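Local coordinates for carbohydrate oxidase (PDB 3RJA), which oxidises the C1 hydroxyl of mono-, oligo- and polysaccharides to lactones with bound FAD, reducing molecular oxygen to hydrogen peroxide, at residues G144-S149 with Q356-G361; V334-D339 with V413-P418. All coordinates share one frame; numbering follows the deposited sequence. Where two conformers were deposited one is given.

Interaction 1 of 2, residues G144-S149 with Q356-G361; sequences GGFGFS and QLDVHG. With FAD (flavin-adenine dinucleotide), chain B.
At the pyrimidine end of the flavin, Phe146 of the loop 144-149 lays the rim of its ring against Val359 and Asp358, where strand 352-359 runs out, and packs alongside His360. CZ comes within 3.5 Å of Val359 O, which sits at the ring edge, close to its plane, and CE1 lies 3.7 Å from His360 CA. Asp358 is modelled in two conformers; in one of them OD2 approaches the same rim, 3.1 Å from Phe146 CE2, with the carboxylate 86° from the ring plane, so this approach is less certain. OD2 also forms a salt bridge with Arg248, a residue that lines the pocket of the bound substrate analogue. The loop belongs to the FAD-binding domain of the FAD_PCMH clan, the strand to the large antiparallel sheet that supplies much of the sugar pocket. Phe146 serves the cofactor with its backbone: its N donates to FAD O2 at 2.9 Å and its O accepts from FAD N3 at 2.6 Å, a paired grip on one edge of the pyrimidine ring. With CG anti to the backbone N (chi1 -176°), the phenyl group then reaches across to the strand. The His360 ring lies near parallel to it but slid well aside, with centroids 5.8 Å apart; Phe146 CD1 and His360 CD2 meet at 3.9 Å. Hydrogen bonds from ND1 to Lys382 O and between NE2 and Tyr377 OH hold the imidazole in its rotation.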
ATOM      1  N   GLY A 144       0.434  -5.724  -2.419  1.00 10.57           N
ATOM      2  CA  GLY A 144       1.503  -5.148  -3.254  1.00 11.58           C
ATOM      3  C   GLY A 144       2.624  -4.532  -2.414  1.00 11.29           C
ATOM      4  O   GLY A 144       3.517  -5.254  -1.945  1.00 10.34           O
ATOM      5  N   GLY A 145       2.573  -3.203  -2.249  1.00 10.56           N
ATOM      6  CA  GLY A 145       3.520  -2.453  -1.430  1.00 10.17           C
ATOM      7  C   GLY A 145       4.620  -1.818  -2.254  1.00 11.21           C
ATOM      8  O   GLY A 145       5.601  -2.499  -2.641  1.00 11.60           O
ATOM      9  N   PHE A 146       4.489  -0.524  -2.519  1.00  9.98           N
ATOM     10  CA  PHE A 146       5.404   0.163  -3.413  1.00 11.23           C
ATOM     11  C   PHE A 146       6.192   1.251  -2.672  1.00 11.84           C
ATOM     12  O   PHE A 146       5.610   2.006  -1.885  1.00 12.21           O
ATOM     13  CB  PHE A 146       4.620   0.792  -4.597  1.00 11.14           C
ATOM     14  CG  PHE A 146       5.517   1.450  -5.623  1.00 11.89           C
ATOM     15  CD1 PHE A 146       6.024   0.708  -6.698  1.00 11.39           C
ATOM     16  CD2 PHE A 146       5.892   2.794  -5.495  1.00 11.83           C
ATOM     17  CE1 PHE A 146       6.843   1.305  -7.651  1.00 11.27           C
ATOM     18  CE2 PHE A 146       6.744   3.392  -6.407  1.00 11.41           C
ATOM     19  CZ  PHE A 146       7.210   2.639  -7.514  1.00 12.27           C
ATOM     20  N   GLY A 147       7.496   1.353  -2.941  1.00 11.06           N
ATOM     21  CA  GLY A 147       8.314   2.401  -2.336  1.00 10.98           C
ATOM     22  C   GLY A 147       9.523   2.779  -3.192  1.00 12.46           C
ATOM     23  O   GLY A 147       9.604   2.405  -4.387  1.00 10.66           O
ATOM     24  N   PHE A 148      10.483   3.473  -2.555  1.00 12.22           N
ATOM     25  CA  PHE A 148      11.676   3.981  -3.230  1.00 12.58           C
ATOM     26  C   PHE A 148      12.796   2.953  -3.485  1.00 12.87           C
ATOM     27  O   PHE A 148      13.890   3.335  -3.906  1.00 11.98           O
ATOM     28  CB  PHE A 148      12.263   5.160  -2.439  1.00 13.95           C
ATOM     29  CG  PHE A 148      11.516   6.430  -2.620  1.00 13.89           C
ATOM     30  CD1 PHE A 148      11.584   7.130  -3.835  1.00 14.76           C
ATOM     31  CD2 PHE A 148      10.724   6.939  -1.592  1.00 14.14           C
ATOM     32  CE1 PHE A 148      10.862   8.348  -4.022  1.00 14.24           C
ATOM     33  CE2 PHE A 148       9.999   8.161  -1.772  1.00 14.63           C
ATOM     34  CZ  PHE A 148      10.084   8.860  -2.984  1.00 13.62           C
ATOM     35  N   SER A 149      12.551   1.672  -3.205  1.00 12.51           N
ATOM     36  CA  SER A 149      13.426   0.606  -3.707  1.00 12.74           C
ATOM     37  C   SER A 149      12.704  -0.293  -4.721  1.00 13.40           C
ATOM     38  O   SER A 149      13.284  -1.277  -5.197  1.00 14.87           O
ATOM     39  CB  SER A 149      13.975  -0.254  -2.555  1.00 12.65           C
ATOM     40  OG  SER A 149      14.775   0.525  -1.679  1.00 12.56           O
ATOM     41  N   GLN A 356       0.837  11.937  -6.484  1.00 14.23           N
ATOM     42  CA  GLN A 356       2.145  11.341  -6.745  1.00 13.23           C
ATOM     43  C   GLN A 356       2.012  10.507  -7.990  1.00 13.45           C
ATOM     44  O   GLN A 356       1.091   9.685  -8.095  1.00 15.36           O
ATOM     45  CB  GLN A 356       2.616  10.475  -5.572  1.00 12.54           C
ATOM     46  CG  GLN A 356       2.764  11.272  -4.300  1.00 13.32           C
ATOM     47  CD  GLN A 356       2.991  10.443  -3.070  1.00 14.43           C
ATOM     48  OE1 GLN A 356       3.735  10.838  -2.161  1.00 15.86           O
ATOM     49  NE2 GLN A 356       2.344   9.297  -3.012  1.00 16.07           N
ATOM     50  N   LEU A 357       2.917  10.738  -8.942  1.00 12.84           N
ATOM     51  CA  LEU A 357       3.034   9.912 -10.127  1.00 12.45           C
ATOM     52  C   LEU A 357       4.294   9.048  -9.990  1.00 11.77           C
ATOM     53  O   LEU A 357       5.417   9.499 -10.311  1.00 10.11           O
ATOM     54  CB  LEU A 357       3.082  10.771 -11.386  1.00 13.11           C
ATOM     55  CG  LEU A 357       2.060  11.917 -11.594  1.00 14.87           C
ATOM     56  CD1 LEU A 357       2.249  12.606 -12.966  1.00 15.45           C
ATOM     57  CD2 LEU A 357       0.618  11.499 -11.462  1.00 14.08           C
ATOM     58  N   ASP A 358       4.068   7.823  -9.498  1.00 10.68           N
ATOM     59  CA  ASP A 358       5.152   6.877  -9.243  0.50 11.19           C
ATOM     60  C   ASP A 358       5.536   6.083 -10.485  1.00 10.93           C
ATOM     61  O   ASP A 358       4.684   5.548 -11.177  1.00  9.87           O
ATOM     62  CB  ASP A 358       4.797   5.934  -8.089  0.50 10.85           C
ATOM     63  CG  ASP A 358       4.935   6.614  -6.745  0.50 12.04           C
ATOM     64  OD1 ASP A 358       4.031   7.400  -6.403  0.50 12.15           O
ATOM     65  OD2 ASP A 358       5.967   6.410  -6.057  0.50 12.13           O
ATOM     66  N   VAL A 359       6.841   6.022 -10.747  1.00 11.38           N
ATOM     67  CA  VAL A 359       7.376   5.224 -11.838  1.00 11.05           C
ATOM     68  C   VAL A 359       7.410   3.744 -11.416  1.00 11.30           C
ATOM     69  O   VAL A 359       8.375   3.248 -10.804  1.00 13.04           O
ATOM     70  CB  VAL A 359       8.727   5.799 -12.313  1.00 11.62           C
ATOM     71  CG1 VAL A 359       9.403   4.891 -13.323  1.00 10.95           C
ATOM     72  CG2 VAL A 359       8.505   7.213 -12.914  1.00 12.43           C
ATOM     73  N   HIS A 360       6.345   3.046 -11.778  1.00 10.76           N
ATOM     74  CA  HIS A 360       6.009   1.699 -11.285  1.00 11.83           C
ATOM     75  C   HIS A 360       6.524   0.662 -12.273  1.00 12.55           C
ATOM     76  O   HIS A 360       7.218  -0.270 -11.898  1.00 13.42           O
ATOM     77  CB  HIS A 360       4.466   1.658 -11.112  1.00 12.31           C
ATOM     78  CG  HIS A 360       3.876   0.318 -10.780  1.00 12.43           C
ATOM     79  ND1 HIS A 360       3.470  -0.580 -11.750  1.00 11.96           N
ATOM     80  CD2 HIS A 360       3.514  -0.226  -9.596  1.00 12.55           C
ATOM     81  CE1 HIS A 360       2.943  -1.648 -11.175  1.00 11.78           C
ATOM     82  NE2 HIS A 360       2.935  -1.449  -9.870  1.00 13.72           N
ATOM     83  N   GLY A 361       6.213   0.847 -13.553  1.00 13.33           N
ATOM     84  CA  GLY A 361       6.665  -0.061 -14.585  1.00 13.26           C
ATOM     85  C   GLY A 361       7.809   0.522 -15.395  1.00 15.09           C
ATOM     86  O   GLY A 361       8.568   1.379 -14.900  1.00 14.03           O
TER
HETATM   87  PA  FAD B 501      -5.054  -2.360   7.809  1.00  9.18           P
HETATM   88  O1A FAD B 501      -4.768  -2.926   9.174  1.00  9.44           O
HETATM   89  O2A FAD B 501      -6.067  -1.244   7.783  1.00  8.50           O
HETATM   90  O5B FAD B 501      -5.565  -3.544   6.854  1.00  9.51           O
HETATM   91  C5B FAD B 501      -5.653  -3.329   5.450  1.00  8.98           C
HETATM   92  C4B FAD B 501      -6.401  -4.515   4.818  1.00  9.00           C
HETATM   93  O4B FAD B 501      -5.638  -5.710   4.992  1.00  8.24           O
HETATM   94  C3B FAD B 501      -7.762  -4.773   5.461  1.00  9.12           C
HETATM   95  O3B FAD B 501      -8.619  -5.380   4.490  1.00 11.12           O
HETATM   96  C2B FAD B 501      -7.407  -5.821   6.512  1.00  9.41           C
HETATM   97  O2B FAD B 501      -8.467  -6.622   6.980  1.00  8.87           O
HETATM   98  C1B FAD B 501      -6.370  -6.635   5.751  1.00  9.05           C
HETATM   99  N9A FAD B 501      -5.468  -7.303   6.684  1.00  9.38           N
HETATM  100  C8A FAD B 501      -4.799  -6.755   7.773  1.00  9.97           C
HETATM  101  N7A FAD B 501      -4.077  -7.757   8.344  1.00 10.42           N
HETATM  102  C5A FAD B 501      -4.256  -8.885   7.638  1.00  9.47           C
HETATM  103  C6A FAD B 501      -3.753 -10.179   7.800  1.00 10.31           C
HETATM  104  N6A FAD B 501      -2.901 -10.472   8.808  1.00  9.02           N
HETATM  105  N1A FAD B 501      -4.126 -11.139   6.875  1.00  9.14           N
HETATM  106  C2A FAD B 501      -5.011 -10.834   5.846  1.00  9.90           C
HETATM  107  N3A FAD B 501      -5.541  -9.567   5.705  1.00  9.60           N
HETATM  108  C4A FAD B 501      -5.146  -8.612   6.594  1.00  9.58           C
HETATM  109  N1  FAD B 501       1.209   2.137   0.156  1.00 15.10           N
HETATM  110  C2  FAD B 501       2.257   1.820  -0.715  1.00 16.31           C
HETATM  111  O2  FAD B 501       2.166   0.897  -1.533  1.00 12.78           O
HETATM  112  N3  FAD B 501       3.436   2.548  -0.580  1.00 16.29           N
HETATM  113  C4  FAD B 501       3.693   3.476   0.411  1.00 16.18           C
HETATM  114  O4  FAD B 501       4.824   4.001   0.531  1.00 16.32           O
HETATM  115  C4X FAD B 501       2.527   3.820   1.282  1.00 14.93           C
HETATM  116  N5  FAD B 501       2.662   4.711   2.249  1.00 15.77           N
HETATM  117  C5X FAD B 501       1.643   4.974   3.135  1.00 13.64           C
HETATM  118  C6  FAD B 501       1.837   5.864   4.223  1.00 13.59           C
HETATM  119  C7  FAD B 501       0.867   6.030   5.193  1.00 11.50           C
HETATM  120  C7M FAD B 501       1.082   7.013   6.363  1.00 11.85           C
HETATM  121  C8  FAD B 501      -0.280   5.202   5.161  1.00 11.94           C
HETATM  122  C8M FAD B 501      -1.361   5.328   6.216  1.00 10.63           C
HETATM  123  C9  FAD B 501      -0.517   4.377   4.071  1.00 12.62           C
HETATM  124  C9A FAD B 501       0.445   4.226   3.053  1.00 13.63           C
HETATM  125  N10 FAD B 501       0.297   3.286   2.004  1.00 14.02           N
HETATM  126  C10 FAD B 501       1.289   3.125   1.048  1.00 14.89           C
HETATM  127  C1' FAD B 501      -0.977   2.502   1.900  1.00 13.44           C
HETATM  128  C2' FAD B 501      -0.819   1.137   2.555  1.00 12.43           C
HETATM  129  O2' FAD B 501      -0.031   0.302   1.715  1.00 13.88           O
HETATM  130  C3' FAD B 501      -2.174   0.487   2.725  1.00 11.71           C
HETATM  131  O3' FAD B 501      -3.048   1.358   3.411  1.00 11.43           O
HETATM  132  C4' FAD B 501      -2.017  -0.847   3.474  1.00 11.75           C
HETATM  133  O4' FAD B 501      -3.071  -1.691   3.127  1.00 10.13           O
HETATM  134  C5' FAD B 501      -1.945  -0.643   4.989  1.00 10.36           C
HETATM  135  O5' FAD B 501      -1.775  -1.880   5.623  1.00 11.29           O
HETATM  136  P   FAD B 501      -2.197  -2.019   7.185  1.00 10.43           P
HETATM  137  O1P FAD B 501      -1.845  -3.382   7.701  1.00 10.64           O
HETATM  138  O2P FAD B 501      -1.558  -0.884   7.988  1.00  9.59           O
HETATM  139  O3P FAD B 501      -3.770  -1.751   7.055  1.00  9.17           O

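Interaction 2 of 2, residues V334-D339 with V413-P418; sequences VKNFVD and VTKALP
Phe337, on helix 332-345, and Val413, on helix 403-414, lie side by side with their side chains pointing the same way. Their CA atoms, 5.9 Å apart, mark the closest approach of the two backbones within 334-339 and 413-418. One methyl makes the side-chain contact: Val413 CG2 sits 3.9 Å from Phe337 CD2, at the ring edge and near its plane, and 4.0 Å from Phe337 CB. The phenyl ring has two aromatic partners besides: it stacks with Trp409 and meets Tyr355 edge to face. Trp409 also donates through NE1 to Phe337 O, so the same residue grips both ring and backbone.

This is a contact between two helices packed on the large antiparallel sheet, whose strand 318-326 receives Val413 through Leu324 and Leu326. Past Val413 the chain folds into a type I beta turn from Thr414 to Leu417, which swings Lys415 and Ala416 up to Asn336.

Here the packing becomes more polar and partly open to solvent. Asn336 CG lies anti to its carbonyl carbon (chi1 -64°), sending the amide toward the turn. ND2 donates to Ser412 O, and around that bond it touches only carbon in the turn: Lys415 CE at 3.4 Å and Ala416 CB at 3.7 Å. Lys415 starts with CG wedged between its backbone N and carbonyl carbon (chi1 76°), then runs extended, crossing the asparagine at an angle so that its methylene carbons lie by the amide; Lys415 CG is 3.9 Å from Asn336 ND2. The methyl of Ala416 also rests on Asp332 and Ala333, one turn earlier in the helix.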
ATOM      1  N   VAL A 334      -3.221  12.819 -20.463  1.00 18.11           N
ATOM      2  CA  VAL A 334      -2.352  13.813 -19.856  1.00 18.33           C
ATOM      3  C   VAL A 334      -2.856  15.238 -20.139  1.00 18.73           C
ATOM      4  O   VAL A 334      -2.760  16.127 -19.281  1.00 18.26           O
ATOM      5  CB  VAL A 334      -0.857  13.642 -20.240  1.00 17.82           C
ATOM      6  CG1 VAL A 334      -0.625  13.820 -21.796  1.00 17.75           C
ATOM      7  CG2 VAL A 334       0.008  14.597 -19.403  1.00 16.70           C
ATOM      8  N   LYS A 335      -3.411  15.443 -21.327  1.00 20.11           N
ATOM      9  CA  LYS A 335      -4.009  16.730 -21.660  1.00 19.71           C
ATOM     10  C   LYS A 335      -5.103  17.066 -20.657  1.00 17.64           C
ATOM     11  O   LYS A 335      -5.121  18.162 -20.120  1.00 17.58           O
ATOM     12  CB  LYS A 335      -4.558  16.736 -23.106  1.00 19.29           C
ATOM     13  CG  LYS A 335      -4.934  18.162 -23.615  1.00 21.32           C
ATOM     14  CD  LYS A 335      -5.718  18.098 -24.955  0.50 21.16           C
ATOM     15  CE  LYS A 335      -5.086  17.079 -25.936  0.50 21.42           C
ATOM     16  NZ  LYS A 335      -5.758  16.989 -27.271  0.50 21.64           N
ATOM     17  N   ASN A 336      -6.002  16.109 -20.401  1.00 17.72           N
ATOM     18  CA  ASN A 336      -7.125  16.327 -19.486  1.00 16.20           C
ATOM     19  C   ASN A 336      -6.584  16.463 -18.073  1.00 16.52           C
ATOM     20  O   ASN A 336      -7.049  17.297 -17.316  1.00 16.25           O
ATOM     21  CB  ASN A 336      -8.125  15.155 -19.539  1.00 16.41           C
ATOM     22  CG  ASN A 336      -8.790  15.011 -20.890  1.00 17.33           C
ATOM     23  OD1 ASN A 336      -8.728  15.926 -21.708  1.00 18.85           O
ATOM     24  ND2 ASN A 336      -9.429  13.859 -21.140  1.00 16.51           N
ATOM     25  N   PHE A 337      -5.591  15.648 -17.729  1.00 15.97           N
ATOM     26  CA  PHE A 337      -4.993  15.697 -16.392  1.00 15.94           C
ATOM     27  C   PHE A 337      -4.447  17.099 -16.083  1.00 16.01           C
ATOM     28  O   PHE A 337      -4.729  17.671 -15.036  1.00 16.13           O
ATOM     29  CB  PHE A 337      -3.879  14.644 -16.255  1.00 15.22           C
ATOM     30  CG  PHE A 337      -3.170  14.677 -14.924  1.00 15.39           C
ATOM     31  CD1 PHE A 337      -2.077  15.516 -14.715  1.00 15.44           C
ATOM     32  CD2 PHE A 337      -3.588  13.864 -13.891  1.00 15.77           C
ATOM     33  CE1 PHE A 337      -1.403  15.550 -13.489  1.00 15.01           C
ATOM     34  CE2 PHE A 337      -2.921  13.894 -12.655  1.00 15.85           C
ATOM     35  CZ  PHE A 337      -1.831  14.734 -12.463  1.00 15.64           C
ATOM     36  N   VAL A 338      -3.649  17.631 -17.007  1.00 17.39           N
ATOM     37  CA  VAL A 338      -3.021  18.948 -16.866  1.00 18.18           C
ATOM     38  C   VAL A 338      -4.035  20.117 -16.904  1.00 19.56           C
ATOM     39  O   VAL A 338      -3.853  21.100 -16.175  1.00 18.46           O
ATOM     40  CB  VAL A 338      -1.872  19.111 -17.893  1.00 19.87           C
ATOM     41  CG1 VAL A 338      -1.333  20.542 -17.918  1.00 16.85           C
ATOM     42  CG2 VAL A 338      -0.714  18.107 -17.551  1.00 18.94           C
ATOM     43  N   ASP A 339      -5.087  19.998 -17.731  1.00 17.77           N
ATOM     44  CA  ASP A 339      -6.193  20.980 -17.740  1.00 18.86           C
ATOM     45  C   ASP A 339      -6.791  21.144 -16.325  1.00 20.36           C
ATOM     46  O   ASP A 339      -6.888  22.263 -15.800  1.00 18.03           O
ATOM     47  CB  ASP A 339      -7.279  20.573 -18.751  1.00 17.48           C
ATOM     48  CG  ASP A 339      -6.932  20.975 -20.204  1.00 20.03           C
ATOM     49  OD1 ASP A 339      -6.011  21.784 -20.442  1.00 18.28           O
ATOM     50  OD2 ASP A 339      -7.600  20.475 -21.120  1.00 21.36           O
ATOM     51  N   VAL A 413      -8.767  11.618 -16.432  1.00 17.74           N
ATOM     52  CA  VAL A 413      -7.892  10.634 -17.076  1.00 15.67           C
ATOM     53  C   VAL A 413      -8.688   9.478 -17.688  1.00 16.83           C
ATOM     54  O   VAL A 413      -8.443   9.093 -18.837  1.00 16.61           O
ATOM     55  CB  VAL A 413      -6.781  10.088 -16.104  1.00 15.96           C
ATOM     56  CG1 VAL A 413      -5.983   8.937 -16.733  1.00 14.79           C
ATOM     57  CG2 VAL A 413      -5.840  11.181 -15.686  1.00 15.68           C
ATOM     58  N   THR A 414      -9.658   8.937 -16.945  1.00 17.83           N
ATOM     59  CA  THR A 414     -10.329   7.694 -17.371  1.00 18.02           C
ATOM     60  C   THR A 414     -11.233   7.884 -18.572  1.00 21.53           C
ATOM     61  O   THR A 414     -11.358   6.966 -19.416  1.00 21.00           O
ATOM     62  CB  THR A 414     -11.096   6.956 -16.229  1.00 16.62           C
ATOM     63  OG1 THR A 414     -12.138   7.779 -15.693  1.00 18.36           O
ATOM     64  CG2 THR A 414     -10.137   6.542 -15.099  1.00 17.11           C
ATOM     65  N   LYS A 415     -11.853   9.065 -18.661  1.00 21.33           N
ATOM     66  CA  LYS A 415     -12.686   9.348 -19.810  1.00 22.81           C
ATOM     67  C   LYS A 415     -11.844   9.265 -21.095  1.00 23.01           C
ATOM     68  O   LYS A 415     -12.389   8.994 -22.153  1.00 22.98           O
ATOM     69  CB  LYS A 415     -13.412  10.696 -19.676  1.00 23.15           C
ATOM     70  CG  LYS A 415     -12.547  11.944 -19.920  1.00 23.25           C
ATOM     71  CD  LYS A 415     -13.366  13.205 -19.705  1.00 24.04           C
ATOM     72  CE  LYS A 415     -12.613  14.412 -20.256  1.00 29.07           C
ATOM     73  NZ  LYS A 415     -13.177  15.736 -19.819  1.00 29.58           N
ATOM     74  N   ALA A 416     -10.516   9.431 -20.989  1.00 20.97           N
ATOM     75  CA  ALA A 416      -9.652   9.428 -22.188  1.00 21.08           C
ATOM     76  C   ALA A 416      -9.107   8.053 -22.573  1.00 21.36           C
ATOM     77  O   ALA A 416      -8.364   7.920 -23.553  1.00 21.83           O
ATOM     78  CB  ALA A 416      -8.524  10.397 -22.029  1.00 19.91           C
ATOM     79  N   LEU A 417      -9.466   7.025 -21.813  1.00 20.37           N
ATOM     80  CA  LEU A 417      -8.812   5.715 -21.992  1.00 19.41           C
ATOM     81  C   LEU A 417      -9.785   4.561 -22.149  1.00 19.12           C
ATOM     82  O   LEU A 417     -10.862   4.578 -21.552  1.00 21.11           O
ATOM     83  CB  LEU A 417      -7.880   5.419 -20.796  1.00 17.25           C
ATOM     84  CG  LEU A 417      -6.636   6.292 -20.578  1.00 17.21           C
ATOM     85  CD1 LEU A 417      -5.983   5.942 -19.210  1.00 14.60           C
ATOM     86  CD2 LEU A 417      -5.633   6.158 -21.746  1.00 15.77           C
ATOM     87  N   PRO A 418      -9.404   3.533 -22.921  1.00 19.97           N
ATOM     88  CA  PRO A 418     -10.270   2.352 -22.859  1.00 22.27           C
ATOM     89  C   PRO A 418     -10.137   1.753 -21.452  1.00 24.88           C
ATOM     90  O   PRO A 418      -9.080   1.900 -20.833  1.00 22.20           O
ATOM     91  CB  PRO A 418      -9.676   1.403 -23.900  1.00 21.07           C
ATOM     92  CG  PRO A 418      -8.282   1.840 -24.099  1.00 21.99           C
ATOM     93  CD  PRO A 418      -8.180   3.312 -23.711  1.00 19.65           C
TER

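From the N terminus, the chain first lays down the loop 144-149 beside the flavin, then builds much of the large antiparallel sheet before helix 332-345 supplies the first half of interaction 2. Strand 352-359 follows directly and closes interaction 1, a loop of 206 intervening residues; strand 384-392 and helix 403-414 come next, and 413-418 closes interaction 2 after 73. The segments alternate, so the two closures cross instead of nesting. Interaction 1 joins the FAD-binding domain to the sheet, interaction 2 joins two helices packed against that sheet. Their centres are 21 Å apart, yet they touch through Leu357 CD2 and Phe337 CZ at 4.2 Å.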